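Local coordinates for putative major capsid protein (Cafeteriavirus-dependent mavirus, PDB 6G43) that probably builds the icosahedral shell of a virophage, as a hexon-like major capsid protein whose subunits assemble in threes, at residues Gln43-Val48 / Ile266-Gln271; Val220-Leu225 / Ile286-Pro291; Lys99-Asn104 / Ala140-Cys145. All coordinates share one frame; numbering follows the deposited sequence.

Interaction 1 (Gln43-Val48 / Ile266-Gln271)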
ATOM      1  N   GLN A  43     -21.954 -23.387  -9.000  1.00 31.06           N
ATOM      2  CA  GLN A  43     -22.821 -24.428  -8.442  1.00 31.29           C
ATOM      3  C   GLN A  43     -22.272 -24.966  -7.123  1.00 30.25           C
ATOM      4  O   GLN A  43     -21.058 -24.994  -6.898  1.00 29.87           O
ATOM      5  CB  GLN A  43     -23.096 -25.571  -9.438  1.00 32.28           C
ATOM      6  CG  GLN A  43     -22.002 -25.886 -10.443  1.00 33.12           C
ATOM      7  CD  GLN A  43     -22.429 -26.970 -11.421  1.00 33.70           C
ATOM      8  OE1 GLN A  43     -23.114 -26.691 -12.401  1.00 34.29           O
ATOM      9  NE2 GLN A  43     -22.029 -28.208 -11.160  1.00 34.03           N
ATOM     10  N   THR A  44     -23.201 -25.382  -6.266  1.00 29.25           N
ATOM     11  CA  THR A  44     -22.911 -25.852  -4.921  1.00 28.74           C
ATOM     12  C   THR A  44     -22.987 -27.377  -4.903  1.00 27.96           C
ATOM     13  O   THR A  44     -24.033 -27.955  -5.206  1.00 27.21           O
ATOM     14  CB  THR A  44     -23.929 -25.266  -3.922  1.00 28.86           C
ATOM     15  OG1 THR A  44     -23.929 -23.834  -4.024  1.00 29.21           O
ATOM     16  CG2 THR A  44     -23.597 -25.662  -2.491  1.00 29.03           C
ATOM     17  N   ILE A  45     -21.870 -28.012  -4.553  1.00 27.66           N
ATOM     18  CA  ILE A  45     -21.766 -29.467  -4.487  1.00 27.60           C
ATOM     19  C   ILE A  45     -21.830 -29.895  -3.022  1.00 27.84           C
ATOM     20  O   ILE A  45     -20.983 -29.496  -2.218  1.00 27.59           O
ATOM     21  CB  ILE A  45     -20.452 -29.965  -5.131  1.00 27.47           C
ATOM     22  CG1 ILE A  45     -20.383 -29.530  -6.604  1.00 27.43           C
ATOM     23  CG2 ILE A  45     -20.338 -31.486  -5.028  1.00 27.39           C
ATOM     24  CD1 ILE A  45     -18.986 -29.517  -7.182  1.00 27.47           C
ATOM     25  N   GLN A  46     -22.846 -30.691  -2.683  1.00 27.83           N
ATOM     26  CA  GLN A  46     -22.989 -31.255  -1.343  1.00 27.85           C
ATOM     27  C   GLN A  46     -22.103 -32.493  -1.210  1.00 27.92           C
ATOM     28  O   GLN A  46     -21.825 -33.154  -2.214  1.00 28.42           O
ATOM     29  CB  GLN A  46     -24.446 -31.650  -1.081  1.00 27.76           C
ATOM     30  CG  GLN A  46     -25.449 -30.506  -1.175  1.00 27.90           C
ATOM     31  CD  GLN A  46     -25.209 -29.408  -0.145  1.00 28.19           C
ATOM     32  OE1 GLN A  46     -24.754 -29.673   0.970  1.00 28.24           O
ATOM     33  NE2 GLN A  46     -25.518 -28.166  -0.517  1.00 28.26           N
ATOM     34  N   PRO A  47     -21.657 -32.817   0.024  1.00 27.85           N
ATOM     35  CA  PRO A  47     -20.895 -34.052   0.227  1.00 28.18           C
ATOM     36  C   PRO A  47     -21.773 -35.309   0.122  1.00 28.50           C
ATOM     37  O   PRO A  47     -22.995 -35.223   0.246  1.00 28.12           O
ATOM     38  CB  PRO A  47     -20.320 -33.888   1.639  1.00 28.02           C
ATOM     39  CG  PRO A  47     -21.254 -32.959   2.332  1.00 27.85           C
ATOM     40  CD  PRO A  47     -21.829 -32.059   1.279  1.00 27.85           C
ATOM     41  N   VAL A  48     -21.136 -36.455  -0.113  1.00 29.22           N
ATOM     42  CA  VAL A  48     -21.854 -37.723  -0.346  1.00 29.70           C
ATOM     43  C   VAL A  48     -22.676 -38.214   0.853  1.00 30.00           C
ATOM     44  O   VAL A  48     -23.692 -38.886   0.673  1.00 29.93           O
ATOM     45  CB  VAL A  48     -20.903 -38.859  -0.805  1.00 29.85           C
ATOM     46  CG1 VAL A  48     -20.194 -38.474  -2.098  1.00 29.95           C
ATOM     47  CG2 VAL A  48     -19.897 -39.235   0.283  1.00 29.73           C
ATOM     48  N   ILE A 266     -20.927 -28.167   5.510  1.00 28.57           N
ATOM     49  CA  ILE A 266     -19.882 -27.863   4.540  1.00 27.69           C
ATOM     50  C   ILE A 266     -20.353 -28.180   3.120  1.00 27.19           C
ATOM     51  O   ILE A 266     -21.001 -29.202   2.887  1.00 26.46           O
ATOM     52  CB  ILE A 266     -18.558 -28.603   4.878  1.00 27.61           C
ATOM     53  CG1 ILE A 266     -17.439 -28.186   3.912  1.00 27.72           C
ATOM     54  CG2 ILE A 266     -18.746 -30.117   4.879  1.00 27.64           C
ATOM     55  CD1 ILE A 266     -16.053 -28.627   4.336  1.00 27.70           C
ATOM     56  N   ASN A 267     -20.034 -27.283   2.187  1.00 27.09           N
ATOM     57  CA  ASN A 267     -20.237 -27.517   0.758  1.00 27.17           C
ATOM     58  C   ASN A 267     -19.035 -27.003  -0.027  1.00 27.08           C
ATOM     59  O   ASN A 267     -18.249 -26.199   0.486  1.00 27.28           O
ATOM     60  CB  ASN A 267     -21.542 -26.869   0.268  1.00 27.36           C
ATOM     61  CG  ASN A 267     -21.534 -25.350   0.374  1.00 27.79           C
ATOM     62  OD1 ASN A 267     -20.913 -24.664  -0.441  1.00 28.38           O
ATOM     63  ND2 ASN A 267     -22.246 -24.816   1.363  1.00 27.70           N
HETATM   64  N   MSE A 268     -18.895 -27.480  -1.261  1.00 26.91           N
HETATM   65  CA  MSE A 268     -17.856 -27.013  -2.178  1.00 26.68           C
HETATM   66  C   MSE A 268     -18.488 -26.129  -3.223  1.00 26.27           C
HETATM   67  O   MSE A 268     -19.484 -26.515  -3.842  1.00 26.09           O
HETATM   68  CB  MSE A 268     -17.167 -28.205  -2.834  1.00 27.32           C
HETATM   69  CG  MSE A 268     -16.016 -27.764  -3.735  1.00 27.99           C
HETATM   70 SE   MSE A 268     -14.798 -29.264  -4.092  1.00 29.37          SE
HETATM   71  CE  MSE A 268     -16.073 -30.440  -5.024  1.00 29.07           C
ATOM     72  N   LEU A 269     -17.915 -24.939  -3.421  1.00 25.98           N
ATOM     73  CA  LEU A 269     -18.354 -23.993  -4.453  1.00 26.16           C
ATOM     74  C   LEU A 269     -17.395 -24.038  -5.641  1.00 26.29           C
ATOM     75  O   LEU A 269     -16.194 -23.804  -5.479  1.00 26.09           O
ATOM     76  CB  LEU A 269     -18.405 -22.572  -3.888  1.00 26.11           C
ATOM     77  CG  LEU A 269     -18.894 -21.450  -4.815  1.00 26.20           C
ATOM     78  CD1 LEU A 269     -20.341 -21.653  -5.244  1.00 26.28           C
ATOM     79  CD2 LEU A 269     -18.735 -20.103  -4.131  1.00 26.33           C
ATOM     80  N   VAL A 270     -17.935 -24.335  -6.825  1.00 26.59           N
ATOM     81  CA  VAL A 270     -17.164 -24.371  -8.071  1.00 27.00           C
ATOM     82  C   VAL A 270     -17.814 -23.490  -9.136  1.00 27.40           C
ATOM     83  O   VAL A 270     -19.009 -23.210  -9.064  1.00 27.13           O
ATOM     84  CB  VAL A 270     -17.046 -25.813  -8.629  1.00 27.17           C
ATOM     85  CG1 VAL A 270     -16.407 -26.740  -7.603  1.00 27.21           C
ATOM     86  CG2 VAL A 270     -18.403 -26.362  -9.059  1.00 27.08           C
ATOM     87  N   GLN A 271     -17.014 -23.064 -10.114  1.00 27.90           N
ATOM     88  CA  GLN A 271     -17.511 -22.469 -11.358  1.00 28.57           C
ATOM     89  C   GLN A 271     -17.428 -23.526 -12.447  1.00 28.86           C
ATOM     90  O   GLN A 271     -16.395 -24.179 -12.578  1.00 28.87           O
ATOM     91  CB  GLN A 271     -16.646 -21.283 -11.776  1.00 28.83           C
ATOM     92  CG  GLN A 271     -16.741 -20.073 -10.873  1.00 29.01           C
ATOM     93  CD  GLN A 271     -15.849 -18.941 -11.346  1.00 29.00           C
ATOM     94  OE1 GLN A 271     -14.628 -19.004 -11.199  1.00 29.18           O
ATOM     95  NE2 GLN A 271     -16.448 -17.900 -11.917  1.00 29.22           N
TER
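Gln43-Ile45 and Met268-Val270 run side by side as antiparallel strands, closed by four backbone hydrogen bonds in two hydrogen-bonded pairs. Gln43 N reaches Val270 O at 3.0 Å and is answered by Val270 N to Gln43 O; two residues on, Ile45 N meets Met268 O at 2.9 Å and Met268 N returns to Ile45 O. The non-hydrogen-bonded pair Thr44-Leu269 lies between them.

Apolar packing gathers on the face carrying Gln43, Ile45, Met268 and Val270. Ile45 and selenomethionine Met268 lie alongside each other, and the bend at chi3 of Met268 (62°) brings its CE to 3.7 Å from Ile45 CD1. Val270 crosses Ile45 at about a right angle, its CG2 also 3.7 Å from Ile45 CD1. Phe61 and Leu65 of strand 58-66 cover this face further.

On the opposite face, that of Thr44 and Leu269, Thr44 CG2 rests 3.5 Å from Asn267 CG, while Asn267 OD1 accepts a hydrogen bond from Arg76 NE. Beyond the paired residues, Pro47 CD lies 3.4 Å from Ile266 O.

Strand 258-273 bonds on to strand 68-84 through Asn267 and Leu269, so residues 43-45 add a short strand to an antiparallel sheet, as in the jelly-roll folds of hexon-like capsid proteins.

Interaction 2 (Val220-Leu225 / Ile286-Pro291)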
ATOM      1  N   VAL A 220      -6.066 -20.683 -14.014  1.00 28.71           N
ATOM      2  CA  VAL A 220      -6.285 -21.488 -15.210  1.00 28.05           C
ATOM      3  C   VAL A 220      -7.250 -22.622 -14.837  1.00 27.34           C
ATOM      4  O   VAL A 220      -6.972 -23.366 -13.895  1.00 27.39           O
ATOM      5  CB  VAL A 220      -4.962 -22.082 -15.737  1.00 27.92           C
ATOM      6  CG1 VAL A 220      -5.201 -22.956 -16.964  1.00 28.04           C
ATOM      7  CG2 VAL A 220      -3.976 -20.973 -16.069  1.00 27.74           C
ATOM      8  N   PRO A 221      -8.382 -22.750 -15.558  1.00 26.42           N
ATOM      9  CA  PRO A 221      -9.351 -23.795 -15.222  1.00 25.88           C
ATOM     10  C   PRO A 221      -8.925 -25.203 -15.638  1.00 25.33           C
ATOM     11  O   PRO A 221      -8.036 -25.369 -16.479  1.00 25.11           O
ATOM     12  CB  PRO A 221     -10.603 -23.371 -15.997  1.00 26.16           C
ATOM     13  CG  PRO A 221     -10.077 -22.626 -17.170  1.00 26.30           C
ATOM     14  CD  PRO A 221      -8.853 -21.911 -16.678  1.00 26.45           C
ATOM     15  N   PHE A 222      -9.562 -26.197 -15.021  1.00 24.61           N
ATOM     16  CA  PHE A 222      -9.424 -27.597 -15.404  1.00 24.28           C
ATOM     17  C   PHE A 222     -10.508 -27.936 -16.410  1.00 24.33           C
ATOM     18  O   PHE A 222     -11.531 -27.257 -16.465  1.00 24.36           O
ATOM     19  CB  PHE A 222      -9.542 -28.495 -14.177  1.00 23.86           C
ATOM     20  CG  PHE A 222      -8.451 -28.277 -13.178  1.00 23.57           C
ATOM     21  CD1 PHE A 222      -7.206 -28.863 -13.360  1.00 23.42           C
ATOM     22  CD2 PHE A 222      -8.656 -27.462 -12.068  1.00 23.42           C
ATOM     23  CE1 PHE A 222      -6.185 -28.652 -12.447  1.00 23.52           C
ATOM     24  CE2 PHE A 222      -7.641 -27.247 -11.152  1.00 23.32           C
ATOM     25  CZ  PHE A 222      -6.406 -27.846 -11.341  1.00 23.48           C
ATOM     26  N   ARG A 223     -10.285 -28.986 -17.194  1.00 24.49           N
ATOM     27  CA  ARG A 223     -11.213 -29.354 -18.271  1.00 24.97           C
ATOM     28  C   ARG A 223     -11.661 -30.814 -18.226  1.00 24.65           C
ATOM     29  O   ARG A 223     -10.860 -31.717 -17.982  1.00 24.10           O
ATOM     30  CB  ARG A 223     -10.598 -29.065 -19.642  1.00 25.30           C
ATOM     31  CG  ARG A 223      -9.238 -29.701 -19.845  1.00 25.73           C
ATOM     32  CD  ARG A 223      -9.040 -30.200 -21.256  1.00 26.09           C
ATOM     33  NE  ARG A 223      -7.694 -30.749 -21.370  1.00 25.84           N
ATOM     34  CZ  ARG A 223      -6.934 -30.728 -22.459  1.00 25.77           C
ATOM     35  NH1 ARG A 223      -7.355 -30.188 -23.603  1.00 26.09           N
ATOM     36  NH2 ARG A 223      -5.721 -31.259 -22.397  1.00 26.02           N
ATOM     37  N   ASN A 224     -12.958 -31.010 -18.459  1.00 24.89           N
ATOM     38  CA  ASN A 224     -13.549 -32.314 -18.754  1.00 24.98           C
ATOM     39  C   ASN A 224     -13.252 -33.365 -17.683  1.00 24.69           C
ATOM     40  O   ASN A 224     -12.586 -34.374 -17.934  1.00 24.62           O
ATOM     41  CB  ASN A 224     -13.107 -32.778 -20.152  1.00 25.11           C
ATOM     42  CG  ASN A 224     -14.015 -33.847 -20.732  1.00 25.40           C
ATOM     43  OD1 ASN A 224     -15.199 -33.932 -20.398  1.00 26.08           O
ATOM     44  ND2 ASN A 224     -13.467 -34.662 -21.619  1.00 25.65           N
ATOM     45  N   LEU A 225     -13.753 -33.099 -16.480  1.00 24.51           N
ATOM     46  CA  LEU A 225     -13.578 -33.998 -15.341  1.00 24.59           C
ATOM     47  C   LEU A 225     -14.687 -35.056 -15.307  1.00 25.17           C
ATOM     48  O   LEU A 225     -15.778 -34.820 -14.783  1.00 25.15           O
ATOM     49  CB  LEU A 225     -13.527 -33.198 -14.035  1.00 24.19           C
ATOM     50  CG  LEU A 225     -12.470 -32.083 -13.983  1.00 24.06           C
ATOM     51  CD1 LEU A 225     -12.527 -31.344 -12.657  1.00 23.97           C
ATOM     52  CD2 LEU A 225     -11.068 -32.627 -14.218  1.00 24.11           C
ATOM     53  N   ILE A 286      -2.287 -29.380 -21.377  1.00 29.89           N
ATOM     54  CA  ILE A 286      -2.265 -28.172 -20.547  1.00 28.97           C
ATOM     55  C   ILE A 286      -1.406 -28.447 -19.317  1.00 28.07           C
ATOM     56  O   ILE A 286      -1.497 -29.521 -18.722  1.00 28.03           O
ATOM     57  CB  ILE A 286      -3.687 -27.753 -20.101  1.00 28.96           C
ATOM     58  CG1 ILE A 286      -4.600 -27.549 -21.317  1.00 28.79           C
ATOM     59  CG2 ILE A 286      -3.643 -26.468 -19.273  1.00 29.21           C
ATOM     60  CD1 ILE A 286      -6.070 -27.452 -20.969  1.00 28.75           C
ATOM     61  N   ILE A 287      -0.589 -27.463 -18.942  1.00 27.51           N
ATOM     62  CA  ILE A 287       0.317 -27.558 -17.794  1.00 27.11           C
ATOM     63  C   ILE A 287      -0.200 -26.674 -16.651  1.00 27.00           C
ATOM     64  O   ILE A 287      -0.740 -25.590 -16.887  1.00 27.15           O
ATOM     65  CB  ILE A 287       1.760 -27.157 -18.183  1.00 26.89           C
ATOM     66  CG1 ILE A 287       2.256 -28.019 -19.359  1.00 26.90           C
ATOM     67  CG2 ILE A 287       2.701 -27.301 -16.989  1.00 26.76           C
ATOM     68  CD1 ILE A 287       3.563 -27.571 -19.980  1.00 26.75           C
ATOM     69  N   TYR A 288      -0.023 -27.153 -15.418  1.00 26.62           N
ATOM     70  CA  TYR A 288      -0.434 -26.438 -14.208  1.00 26.27           C
ATOM     71  C   TYR A 288       0.714 -26.423 -13.204  1.00 26.16           C
ATOM     72  O   TYR A 288       1.361 -27.448 -12.986  1.00 26.13           O
ATOM     73  CB  TYR A 288      -1.648 -27.115 -13.566  1.00 26.27           C
ATOM     74  CG  TYR A 288      -2.872 -27.168 -14.449  1.00 26.35           C
ATOM     75  CD1 TYR A 288      -3.024 -28.177 -15.397  1.00 26.16           C
ATOM     76  CD2 TYR A 288      -3.886 -26.215 -14.336  1.00 26.43           C
ATOM     77  CE1 TYR A 288      -4.145 -28.233 -16.211  1.00 26.18           C
ATOM     78  CE2 TYR A 288      -5.014 -26.265 -15.149  1.00 26.24           C
ATOM     79  CZ  TYR A 288      -5.135 -27.278 -16.085  1.00 26.11           C
ATOM     80  OH  TYR A 288      -6.240 -27.345 -16.900  1.00 25.89           O
ATOM     81  N   ASN A 289       0.962 -25.260 -12.601  1.00 26.02           N
ATOM     82  CA  ASN A 289       1.950 -25.118 -11.537  1.00 25.86           C
ATOM     83  C   ASN A 289       1.326 -25.625 -10.236  1.00 25.47           C
ATOM     84  O   ASN A 289       0.374 -25.027  -9.730  1.00 25.23           O
ATOM     85  CB  ASN A 289       2.380 -23.650 -11.404  1.00 26.27           C
ATOM     86  CG  ASN A 289       3.617 -23.466 -10.529  1.00 26.77           C
ATOM     87  OD1 ASN A 289       3.993 -24.342  -9.747  1.00 26.68           O
ATOM     88  ND2 ASN A 289       4.256 -22.310 -10.664  1.00 27.22           N
ATOM     89  N   THR A 290       1.869 -26.727  -9.711  1.00 25.24           N
ATOM     90  CA  THR A 290       1.332 -27.410  -8.528  1.00 25.11           C
ATOM     91  C   THR A 290       2.474 -27.809  -7.577  1.00 25.19           C
ATOM     92  O   THR A 290       2.854 -28.980  -7.536  1.00 25.30           O
ATOM     93  CB  THR A 290       0.522 -28.669  -8.931  1.00 24.97           C
ATOM     94  OG1 THR A 290       1.342 -29.558  -9.702  1.00 24.64           O
ATOM     95  CG2 THR A 290      -0.702 -28.290  -9.748  1.00 24.91           C
ATOM     96  N   PRO A 291       3.020 -26.839  -6.807  1.00 25.38           N
ATOM     97  CA  PRO A 291       4.199 -27.071  -5.952  1.00 25.41           C
ATOM     98  C   PRO A 291       4.060 -28.210  -4.935  1.00 25.39           C
ATOM     99  O   PRO A 291       3.003 -28.365  -4.325  1.00 25.05           O
ATOM    100  CB  PRO A 291       4.368 -25.738  -5.212  1.00 25.24           C
ATOM    101  CG  PRO A 291       3.755 -24.734  -6.111  1.00 25.38           C
ATOM    102  CD  PRO A 291       2.593 -25.426  -6.753  1.00 25.48           C
TER
HETATM  103  O   HOH W   1      -7.439 -29.786 -17.125  1.00 22.82           O
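Val220 meets Tyr288 first: its CG1 lies 3.8 Å from Tyr288 CE2, placed there by a chi1 of 178° that sets CG1 opposite the backbone N. The carbonyl oxygen of Val220 lies at the edge of the same ring, in its plane.

Pro221 contributes its carbonyl, which also lies in the ring plane and accepts a hydrogen bond of 2.7 Å from Tyr288 OH to Pro221 O. The hydroxyl comes in at 133° to the C=O bond, tilted somewhat from the carbonyl plane.

Phe222 covers one face of Tyr288 in an offset stack, with ring centroids 4.6 Å apart, planes at 18° and Phe222 CE1 over the middle of the tyrosine ring. Next, Arg223 N donates to a water at 3.0 Å, and that water donates to Tyr288 OH at 2.7 Å. The guanidinium of Arg223 lies with one face over Ile286, whose CD1 sits 3.7 Å from Arg223 CZ, while the guanidinium N-H groups bond to the carbonyls of Pro283, Lys284 and Ser482.

Tyr288 OH gives one hydrogen bond and receives another, so this buried hydroxyl is satisfied. Stack and bonds restrain the ring and join strand 285-305 to the start of strand 222-235 and the residues before it.

Interaction 3 (Lys99-Asn104 / Ala140-Cys145); sequences KSFPVN and ALLSPC
Phe101 meets Ser143 and Cys145, in the turn after helix 136-142, through its backbone N and its ring, although its CB points away from them. Phe101 N donates to Cys145 O at 2.8 Å in a fairly straight bond, and the same oxygen lies over one face of the Phe101 ring, displaced toward the rim. Ser100 CA adds a CA-H...O contact of 3.3 Å to Cys145 O.

Unusual backbone angles for a non-glycine residue, 48°/58°, turn the chain at Phe101, and a chi1 of -58° sets CG opposite the carbonyl carbon. The ring thereby reaches the second segment: CD1 of Phe101 comes to 3.4 Å from Ser143 CB, and Leu142 CB stands at the ring edge, 4.2 Å from Phe101 CE1. Ile127 and Gln131 also touch the ring.

Ser143 holds OG anti to its own N, turned forward along the chain, where it accepts from Cys145 N, two residues on, at 3.0 Å; Glu204 OE1 is its second partner. Cys145 CB packs on one side against Lys99 O at 3.6 Å and Pro102 CD at 3.7 Å.

Ser143 forms an ST turn as the chain leaves helix 136-142, and the buried contact couples that turn to the entry of the short helix 102-105.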
ATOM      1  N   LYS A  99      -9.001 -17.749  13.801  1.00 22.91           N
ATOM      2  CA  LYS A  99      -7.577 -17.870  13.473  1.00 23.09           C
ATOM      3  C   LYS A  99      -7.379 -17.755  11.964  1.00 22.93           C
ATOM      4  O   LYS A  99      -8.344 -17.812  11.200  1.00 22.79           O
ATOM      5  CB  LYS A  99      -7.019 -19.206  13.972  1.00 23.25           C
ATOM      6  CG  LYS A  99      -7.015 -19.346  15.486  1.00 23.38           C
ATOM      7  CD  LYS A  99      -6.232 -20.575  15.929  1.00 23.50           C
ATOM      8  CE  LYS A  99      -6.220 -20.710  17.445  1.00 23.51           C
ATOM      9  NZ  LYS A  99      -5.329 -21.805  17.911  1.00 23.43           N
ATOM     10  N   SER A 100      -6.127 -17.596  11.544  1.00 22.82           N
ATOM     11  CA  SER A 100      -5.810 -17.387  10.130  1.00 22.95           C
ATOM     12  C   SER A 100      -6.048 -18.653   9.301  1.00 23.11           C
ATOM     13  O   SER A 100      -5.661 -19.749   9.713  1.00 23.30           O
ATOM     14  CB  SER A 100      -4.365 -16.905   9.961  1.00 22.75           C
ATOM     15  OG  SER A 100      -3.435 -17.934  10.248  1.00 22.80           O
ATOM     16  N   PHE A 101      -6.696 -18.489   8.146  1.00 23.47           N
ATOM     17  CA  PHE A 101      -7.008 -19.599   7.233  1.00 23.82           C
ATOM     18  C   PHE A 101      -7.642 -20.800   7.955  1.00 23.71           C
ATOM     19  O   PHE A 101      -7.102 -21.907   7.900  1.00 23.68           O
ATOM     20  CB  PHE A 101      -5.744 -20.031   6.477  1.00 23.94           C
ATOM     21  CG  PHE A 101      -5.112 -18.927   5.680  1.00 24.24           C
ATOM     22  CD1 PHE A 101      -5.536 -18.659   4.383  1.00 24.37           C
ATOM     23  CD2 PHE A 101      -4.096 -18.150   6.229  1.00 24.41           C
ATOM     24  CE1 PHE A 101      -4.960 -17.635   3.645  1.00 24.55           C
ATOM     25  CE2 PHE A 101      -3.514 -17.126   5.496  1.00 24.66           C
ATOM     26  CZ  PHE A 101      -3.945 -16.869   4.201  1.00 24.60           C
ATOM     27  N   PRO A 102      -8.787 -20.583   8.634  1.00 23.39           N
ATOM     28  CA  PRO A 102      -9.369 -21.616   9.502  1.00 23.75           C
ATOM     29  C   PRO A 102      -9.850 -22.890   8.790  1.00 23.93           C
ATOM     30  O   PRO A 102      -9.912 -23.943   9.426  1.00 24.19           O
ATOM     31  CB  PRO A 102     -10.542 -20.891  10.176  1.00 23.51           C
ATOM     32  CG  PRO A 102     -10.919 -19.819   9.224  1.00 23.36           C
ATOM     33  CD  PRO A 102      -9.640 -19.382   8.572  1.00 23.37           C
ATOM     34  N   VAL A 103     -10.186 -22.799   7.503  1.00 24.05           N
ATOM     35  CA  VAL A 103     -10.625 -23.968   6.735  1.00 24.36           C
ATOM     36  C   VAL A 103      -9.450 -24.899   6.445  1.00 24.64           C
ATOM     37  O   VAL A 103      -9.482 -26.071   6.811  1.00 24.77           O
ATOM     38  CB  VAL A 103     -11.328 -23.560   5.423  1.00 24.09           C
ATOM     39  CG1 VAL A 103     -11.690 -24.778   4.586  1.00 24.29           C
ATOM     40  CG2 VAL A 103     -12.579 -22.755   5.731  1.00 23.98           C
ATOM     41  N   ASN A 104      -8.416 -24.369   5.801  1.00 25.31           N
ATOM     42  CA  ASN A 104      -7.229 -25.158   5.447  1.00 25.85           C
ATOM     43  C   ASN A 104      -6.384 -25.602   6.649  1.00 26.35           C
ATOM     44  O   ASN A 104      -5.798 -26.684   6.623  1.00 26.56           O
ATOM     45  CB  ASN A 104      -6.370 -24.385   4.446  1.00 25.90           C
ATOM     46  CG  ASN A 104      -6.991 -24.355   3.060  1.00 25.90           C
ATOM     47  OD1 ASN A 104      -6.953 -25.355   2.340  1.00 25.45           O
ATOM     48  ND2 ASN A 104      -7.569 -23.217   2.680  1.00 25.97           N
ATOM     49  N   ALA A 140      -5.772 -12.472   0.592  1.00 26.63           N
ATOM     50  CA  ALA A 140      -7.132 -12.035   0.941  1.00 26.24           C
ATOM     51  C   ALA A 140      -8.208 -12.599   0.006  1.00 25.88           C
ATOM     52  O   ALA A 140      -9.372 -12.684   0.393  1.00 26.05           O
ATOM     53  CB  ALA A 140      -7.205 -10.517   0.969  1.00 26.14           C
ATOM     54  N   LEU A 141      -7.819 -12.967  -1.215  1.00 25.51           N
ATOM     55  CA  LEU A 141      -8.703 -13.679  -2.146  1.00 25.36           C
ATOM     56  C   LEU A 141      -8.833 -15.182  -1.845  1.00 24.70           C
ATOM     57  O   LEU A 141      -9.830 -15.793  -2.226  1.00 24.15           O
ATOM     58  CB  LEU A 141      -8.224 -13.476  -3.588  1.00 25.57           C
ATOM     59  CG  LEU A 141      -8.189 -12.028  -4.092  1.00 25.86           C
ATOM     60  CD1 LEU A 141      -7.498 -11.954  -5.447  1.00 25.83           C
ATOM     61  CD2 LEU A 141      -9.590 -11.427  -4.163  1.00 25.75           C
ATOM     62  N   LEU A 142      -7.830 -15.775  -1.189  1.00 24.45           N
ATOM     63  CA  LEU A 142      -7.912 -17.165  -0.717  1.00 24.45           C
ATOM     64  C   LEU A 142      -8.880 -17.316   0.449  1.00 23.87           C
ATOM     65  O   LEU A 142      -9.765 -18.172   0.415  1.00 23.75           O
ATOM     66  CB  LEU A 142      -6.542 -17.698  -0.276  1.00 24.81           C
ATOM     67  CG  LEU A 142      -5.489 -18.085  -1.316  1.00 25.57           C
ATOM     68  CD1 LEU A 142      -4.180 -18.427  -0.621  1.00 25.67           C
ATOM     69  CD2 LEU A 142      -5.926 -19.268  -2.165  1.00 26.08           C
ATOM     70  N   SER A 143      -8.686 -16.493   1.477  1.00 23.23           N
ATOM     71  CA  SER A 143      -9.449 -16.583   2.723  1.00 22.99           C
ATOM     72  C   SER A 143      -9.934 -15.213   3.211  1.00 22.44           C
ATOM     73  O   SER A 143      -9.253 -14.208   2.999  1.00 22.02           O
ATOM     74  CB  SER A 143      -8.578 -17.218   3.811  1.00 22.91           C
ATOM     75  OG  SER A 143      -9.275 -17.323   5.042  1.00 22.87           O
ATOM     76  N   PRO A 144     -11.102 -15.175   3.892  1.00 22.19           N
ATOM     77  CA  PRO A 144     -11.497 -13.964   4.616  1.00 22.14           C
ATOM     78  C   PRO A 144     -10.700 -13.736   5.907  1.00 22.18           C
ATOM     79  O   PRO A 144     -10.801 -12.661   6.496  1.00 22.35           O
ATOM     80  CB  PRO A 144     -12.978 -14.210   4.929  1.00 22.04           C
ATOM     81  CG  PRO A 144     -13.109 -15.684   4.989  1.00 21.99           C
ATOM     82  CD  PRO A 144     -12.141 -16.220   3.978  1.00 22.08           C
ATOM     83  N   CYS A 145      -9.941 -14.739   6.345  1.00 22.50           N
ATOM     84  CA  CYS A 145      -9.060 -14.631   7.501  1.00 22.81           C
ATOM     85  C   CYS A 145      -7.606 -14.812   7.066  1.00 22.60           C
ATOM     86  O   CYS A 145      -6.911 -15.718   7.523  1.00 22.28           O
ATOM     87  CB  CYS A 145      -9.470 -15.677   8.537  1.00 23.14           C
ATOM     88  SG  CYS A 145     -11.214 -15.561   8.994  1.00 23.90           S
TER

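How the interactions relate
From the N terminus, residues 43-48 open interaction 1, which closes only at 266-271, where strand 42-45 joins strand 258-273. Within that long excursion the chain makes interaction 3, from 99-104 to 140-145, a small closed loop that ties the start of helix 102-105 to the end of helix 136-142. Residues 220-225 then open interaction 2 before interaction 1 has closed, and 286-291 complete it afterwards, so interactions 1 and 2 cross while interaction 3 precedes interaction 2. Interaction 1 acts within one sheet; interaction 2 links that sheet, through strand 222-235, to strand 285-305 of another. Centres lie about 18 to 23 Å apart, and none of the contacts touch.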